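Local coordinates for putative exported protein (Bordetella pertussis, PDB 2DVZ), which probably serves as a periplasmic solute receptor of the Bug family, binding glutamate for uptake across the inner membrane, at residues L137-T151 and T166-S178. Numbering follows the deposited sequence.
With GLU (glutamic acid), chain G.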
loop_
_atom_site.group_PDB
_atom_site.type_symbol
_atom_site.label_atom_id
_atom_site.label_comp_id
_atom_site.label_asym_id
_atom_site.label_seq_id
_atom_site.Cartn_x
_atom_site.Cartn_y
_atom_site.Cartn_z
ATOM N N LEU A 137 -17.905 -7.519 16.899
ATOM C CA LEU A 137 -18.217 -7.911 15.504
ATOM C C LEU A 137 -18.967 -9.239 15.426
ATOM O O LEU A 137 -19.811 -9.415 14.564
ATOM C CB LEU A 137 -16.935 -8.025 14.666
ATOM C CG LEU A 137 -16.075 -6.780 14.429
ATOM C CD1 LEU A 137 -14.914 -7.165 13.525
ATOM C CD2 LEU A 137 -16.885 -5.613 13.808
ATOM N N LYS A 138 -18.662 -10.153 16.349
ATOM C CA LYS A 138 -19.280 -11.460 16.393
ATOM C C LYS A 138 -20.725 -11.377 16.829
ATOM O O LYS A 138 -21.557 -12.175 16.362
ATOM C CB LYS A 138 -18.487 -12.428 17.275
ATOM C CG LYS A 138 -17.296 -13.003 16.528
ATOM C CD LYS A 138 -16.323 -13.743 17.445
ATOM C CE LYS A 138 -15.064 -14.180 16.661
ATOM N NZ LYS A 138 -14.042 -14.801 17.583
ATOM N N LYS A 139 -21.012 -10.397 17.697
ATOM C CA LYS A 139 -22.379 -10.139 18.178
ATOM C C LYS A 139 -23.244 -9.431 17.143
ATOM O O LYS A 139 -24.439 -9.326 17.329
ATOM C CB LYS A 139 -22.353 -9.335 19.478
ATOM C CG LYS A 139 -21.982 -10.166 20.716
ATOM C CD LYS A 139 -21.601 -9.311 21.876
ATOM C CE LYS A 139 -21.092 -10.163 23.020
ATOM N NZ LYS A 139 -22.022 -11.268 23.452
ATOM N N ASN A 140 -22.645 -8.960 16.048
ATOM C CA ASN A 140 -23.346 -8.158 15.083
ATOM C C ASN A 140 -22.934 -8.523 13.647
ATOM O O ASN A 140 -22.519 -7.644 12.904
ATOM C CB ASN A 140 -23.061 -6.674 15.346
ATOM C CG ASN A 140 -23.544 -6.213 16.717
ATOM O OD1 ASN A 140 -24.735 -5.966 16.896
ATOM N ND2 ASN A 140 -22.614 -6.070 17.691
ATOM N N PRO A 141 -23.053 -9.817 13.252
ATOM C CA PRO A 141 -22.602 -10.173 11.899
ATOM C C PRO A 141 -23.371 -9.393 10.854
ATOM O O PRO A 141 -24.596 -9.300 10.931
ATOM C CB PRO A 141 -22.929 -11.686 11.785
ATOM C CG PRO A 141 -23.954 -11.935 12.860
ATOM C CD PRO A 141 -23.594 -10.996 13.968
ATOM N N GLY A 142 -22.647 -8.817 9.900
ATOM C CA GLY A 142 -23.271 -8.150 8.777
ATOM C C GLY A 142 -23.638 -6.702 9.024
ATOM O O GLY A 142 -24.092 -6.017 8.094
ATOM N N LYS A 143 -23.446 -6.218 10.249
ATOM C CA LYS A 143 -23.929 -4.884 10.643
ATOM C C LYS A 143 -22.907 -3.757 10.543
ATOM O O LYS A 143 -23.264 -2.572 10.396
ATOM C CB LYS A 143 -24.473 -4.936 12.061
ATOM C CG LYS A 143 -25.819 -5.675 12.110
ATOM C CD LYS A 143 -26.280 -5.944 13.502
ATOM C CE LYS A 143 -27.318 -4.953 13.888
ATOM N NZ LYS A 143 -27.937 -5.476 15.138
ATOM N N TYR A 144 -21.630 -4.105 10.636
ATOM C CA TYR A 144 -20.577 -3.098 10.516
ATOM C C TYR A 144 -20.052 -3.149 9.094
ATOM O O TYR A 144 -20.089 -4.206 8.430
ATOM C CB TYR A 144 -19.434 -3.373 11.513
ATOM C CG TYR A 144 -19.766 -2.961 12.943
ATOM C CD1 TYR A 144 -19.623 -1.633 13.341
ATOM C CD2 TYR A 144 -20.233 -3.883 13.883
ATOM C CE1 TYR A 144 -19.921 -1.222 14.629
ATOM C CE2 TYR A 144 -20.550 -3.480 15.174
ATOM C CZ TYR A 144 -20.376 -2.144 15.544
ATOM O OH TYR A 144 -20.630 -1.678 16.823
ATOM N N SER A 145 -19.541 -2.018 8.641
ATOM C CA SER A 145 -18.884 -1.961 7.356
ATOM C C SER A 145 -17.461 -1.395 7.467
ATOM O O SER A 145 -17.092 -0.701 8.434
ATOM C CB SER A 145 -19.711 -1.106 6.415
ATOM O OG SER A 145 -19.651 0.224 6.898
ATOM N N TYR A 146 -16.668 -1.710 6.455
ATOM C CA TYR A 146 -15.282 -1.320 6.422
ATOM C C TYR A 146 -14.978 -0.773 5.054
ATOM O O TYR A 146 -15.570 -1.210 4.059
ATOM C CB TYR A 146 -14.369 -2.510 6.751
ATOM C CG TYR A 146 -14.132 -3.559 5.657
ATOM C CD1 TYR A 146 -13.046 -3.445 4.750
ATOM C CD2 TYR A 146 -14.943 -4.700 5.571
ATOM C CE1 TYR A 146 -12.801 -4.435 3.772
ATOM C CE2 TYR A 146 -14.708 -5.689 4.603
ATOM C CZ TYR A 146 -13.626 -5.561 3.717
ATOM O OH TYR A 146 -13.402 -6.570 2.782
ATOM N N GLY A 147 -14.048 0.170 5.027
ATOM C CA GLY A 147 -13.566 0.777 3.826
ATOM C C GLY A 147 -12.240 0.182 3.419
ATOM O O GLY A 147 -11.462 -0.300 4.256
ATOM N N SER A 148 -12.026 0.190 2.100
ATOM C CA SER A 148 -10.790 -0.197 1.460
ATOM C C SER A 148 -10.395 0.856 0.396
ATOM O O SER A 148 -11.117 1.843 0.128
ATOM C CB SER A 148 -10.952 -1.576 0.821
ATOM O OG SER A 148 -11.659 -1.486 -0.419
ATOM N N SER A 149 -9.233 0.629 -0.208
ATOM C CA SER A 149 -8.711 1.482 -1.282
ATOM C C SER A 149 -9.128 0.988 -2.662
ATOM O O SER A 149 -8.658 1.527 -3.644
ATOM C CB SER A 149 -7.183 1.489 -1.234
ATOM O OG SER A 149 -6.684 0.165 -1.491
ATOM N N GLY A 150 -9.937 -0.072 -2.734
ATOM C CA GLY A 150 -10.481 -0.566 -3.997
ATOM C C GLY A 150 -10.738 -2.057 -4.048
ATOM O O GLY A 150 -10.052 -2.859 -3.380
ATOM N N THR A 151 -11.693 -2.439 -4.899
ATOM C CA THR A 151 -12.153 -3.818 -4.990
ATOM C C THR A 151 -11.092 -4.878 -5.265
ATOM O O THR A 151 -11.216 -6.019 -4.768
ATOM C CB THR A 151 -13.294 -3.962 -6.010
ATOM O OG1 THR A 151 -14.409 -3.196 -5.532
ATOM C CG2 THR A 151 -13.699 -5.451 -6.198
ATOM N N THR A 166 -10.941 -14.663 11.421
ATOM C CA THR A 166 -11.527 -14.330 12.711
ATOM C C THR A 166 -12.962 -14.816 12.757
ATOM O O THR A 166 -13.557 -14.809 13.802
ATOM C CB THR A 166 -11.460 -12.793 13.058
ATOM O OG1 THR A 166 -12.201 -12.042 12.086
ATOM C CG2 THR A 166 -10.038 -12.260 13.081
ATOM N N GLY A 167 -13.537 -15.259 11.648
ATOM C CA GLY A 167 -14.944 -15.648 11.677
ATOM C C GLY A 167 -15.859 -14.452 11.932
ATOM O O GLY A 167 -16.789 -14.514 12.749
ATOM N N THR A 168 -15.588 -13.351 11.236
ATOM C CA THR A 168 -16.435 -12.185 11.324
ATOM C C THR A 168 -17.062 -11.901 9.968
ATOM O O THR A 168 -16.648 -12.486 8.957
ATOM C CB THR A 168 -15.677 -10.967 11.911
ATOM O OG1 THR A 168 -14.488 -10.759 11.160
ATOM C CG2 THR A 168 -15.295 -11.205 13.424
ATOM N N ASP A 169 -18.085 -11.039 9.965
ATOM C CA ASP A 169 -18.883 -10.708 8.779
ATOM C C ASP A 169 -19.091 -9.222 8.852
ATOM O O ASP A 169 -19.770 -8.710 9.734
ATOM C CB ASP A 169 -20.219 -11.476 8.790
ATOM C CG ASP A 169 -21.211 -11.026 7.702
ATOM O OD1 ASP A 169 -20.983 -10.034 6.955
ATOM O OD2 ASP A 169 -22.269 -11.687 7.598
ATOM N N ILE A 170 -18.452 -8.533 7.916
ATOM C CA ILE A 170 -18.388 -7.083 7.898
ATOM C C ILE A 170 -18.422 -6.740 6.445
ATOM O O ILE A 170 -17.957 -7.538 5.607
ATOM C CB ILE A 170 -17.135 -6.480 8.689
ATOM C CG1 ILE A 170 -15.834 -7.241 8.417
ATOM C CG2 ILE A 170 -17.313 -6.694 10.169
ATOM C CD1 ILE A 170 -14.651 -6.915 9.448
ATOM N N VAL A 171 -19.022 -5.594 6.139
ATOM C CA VAL A 171 -19.372 -5.259 4.768
ATOM C C VAL A 171 -18.361 -4.330 4.122
ATOM O O VAL A 171 -18.098 -3.233 4.611
ATOM C CB VAL A 171 -20.825 -4.672 4.635
ATOM C CG1 VAL A 171 -21.123 -4.318 3.168
ATOM C CG2 VAL A 171 -21.853 -5.680 5.152
ATOM N N HIS A 172 -17.837 -4.771 2.989
ATOM C CA HIS A 172 -16.844 -4.041 2.238
ATOM C C HIS A 172 -17.413 -2.836 1.529
ATOM O O HIS A 172 -18.387 -2.940 0.821
ATOM C CB HIS A 172 -16.167 -4.957 1.223
ATOM C CG HIS A 172 -15.185 -4.250 0.350
ATOM N ND1 HIS A 172 -15.173 -4.397 -1.023
ATOM C CD2 HIS A 172 -14.185 -3.381 0.647
ATOM C CE1 HIS A 172 -14.199 -3.660 -1.535
ATOM N NE2 HIS A 172 -13.582 -3.034 -0.545
ATOM N N VAL A 173 -16.806 -1.680 1.747
ATOM C CA VAL A 173 -17.114 -0.509 0.968
ATOM C C VAL A 173 -15.808 -0.013 0.341
ATOM O O VAL A 173 -14.941 0.539 1.059
ATOM C CB VAL A 173 -17.744 0.646 1.791
ATOM C CG1 VAL A 173 -18.079 1.828 0.852
ATOM C CG2 VAL A 173 -18.997 0.167 2.596
ATOM N N PRO A 174 -15.672 -0.200 -0.988
ATOM C CA PRO A 174 -14.464 0.277 -1.702
ATOM C C PRO A 174 -14.438 1.791 -1.886
ATOM O O PRO A 174 -15.470 2.396 -2.047
ATOM C CB PRO A 174 -14.570 -0.378 -3.085
ATOM C CG PRO A 174 -16.115 -0.672 -3.279
ATOM C CD PRO A 174 -16.662 -0.889 -1.864
ATOM N N TYR A 175 -13.245 2.371 -1.914
ATOM C CA TYR A 175 -13.065 3.764 -2.250
ATOM C C TYR A 175 -12.039 3.833 -3.360
ATOM O O TYR A 175 -11.393 2.830 -3.676
ATOM C CB TYR A 175 -12.608 4.585 -1.007
ATOM C CG TYR A 175 -13.695 4.690 0.048
ATOM C CD1 TYR A 175 -14.486 5.839 0.149
ATOM C CD2 TYR A 175 -13.972 3.606 0.927
ATOM C CE1 TYR A 175 -15.512 5.933 1.093
ATOM C CE2 TYR A 175 -14.990 3.691 1.878
ATOM C CZ TYR A 175 -15.754 4.863 1.963
ATOM O OH TYR A 175 -16.768 4.961 2.921
ATOM N N LYS A 176 -11.887 5.016 -3.942
ATOM C CA LYS A 176 -10.856 5.282 -4.984
ATOM C C LYS A 176 -9.357 5.284 -4.495
ATOM O O LYS A 176 -8.339 5.370 -5.303
ATOM C CB LYS A 176 -11.238 6.559 -5.747
ATOM C CG LYS A 176 -10.741 6.609 -7.173
ATOM C CD LYS A 176 -11.350 7.799 -7.897
ATOM C CE LYS A 176 -10.778 7.889 -9.280
ATOM N NZ LYS A 176 -11.792 8.333 -10.276
ATOM N N GLY A 177 -9.237 5.104 -3.190
ATOM C CA GLY A 177 -7.990 4.891 -2.499
ATOM C C GLY A 177 -8.318 5.123 -1.027
ATOM O O GLY A 177 -9.429 5.485 -0.709
ATOM N N SER A 178 -7.335 4.916 -0.145
ATOM C CA SER A 178 -7.500 5.108 1.290
ATOM C C SER A 178 -7.750 6.570 1.694
ATOM O O SER A 178 -8.385 6.823 2.734
ATOM C CB SER A 178 -6.298 4.552 2.011
ATOM O OG SER A 178 -6.239 3.153 1.791
HETATM N N GLU G . -4.072 -0.074 -1.149
HETATM C CA GLU G . -2.866 0.506 -1.771
HETATM C C GLU G . -1.653 -0.397 -1.616
HETATM O O GLU G . -0.637 -0.093 -0.982
HETATM C CB GLU G . -2.632 1.931 -1.277
HETATM C CG GLU G . -3.930 2.757 -1.251
HETATM C CD GLU G . -3.727 4.227 -1.474
HETATM O OE1 GLU G . -2.556 4.611 -1.677
HETATM O OE2 GLU G . -4.742 5.011 -1.476
HETATM O OXT GLU G . -1.660 -1.488 -2.208
HETATM O O HOH W 1 -19.409 -11.028 12.614
HETATM O O HOH W 2 -11.735 -15.352 16.300
HETATM O O HOH W 3 -20.410 -6.880 11.492
HETATM O O HOH W 4 -16.268 -4.566 -3.779
#
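With CG between backbone N and carbonyl carbon (chi1 77°), the ring of Y146 swings over H172, whose own CG is anti to N (chi1 176°) and carries the imidazole along toward S148. H172 CA lies over the Y146 face, a CH-pi contact 3.9 Å from the ring centroid, while the two rings meet obliquely, planes at 36°. S148 brings its hydroxyl to the imidazole edge: S148 OG and H172 NE2 are paired at 2.5 Å, a length too short to lean on, and which of them is the donor is undecided. The same OG accepts from G150 N at 3.2 Å in an ST turn.

The backbones pair in a parallel ladder. Y144 O receives V171 N in its carbonyl plane, on a lone pair, at 2.9 Å; Y146 N reaches V171 O, V173 N meets Y146 O almost head-on at 2.7 Å, and S148 N donates to V173 O. At the far end G142 N binds D169 O, which also accepts from a water shared with N140 O and Y144 N, and I170 CG2 packs on L137 CD2 at 3.8 Å.

At the other end both segments reach the bound glutamate: its N donates to S149 OG at 2.6 Å, and S178 N, at the start of helix 178-187, donates to OE2 of the glutamate at 2.9 Å.

These are the paired strands of a beta-alpha-beta unit whose crossover is helix 154-166; that helix supplies E160 to Y146 OH and H156 to stack on H172, while strand 192-196 flanks strand 145-148 and sets F194 edge-to-face with Y146.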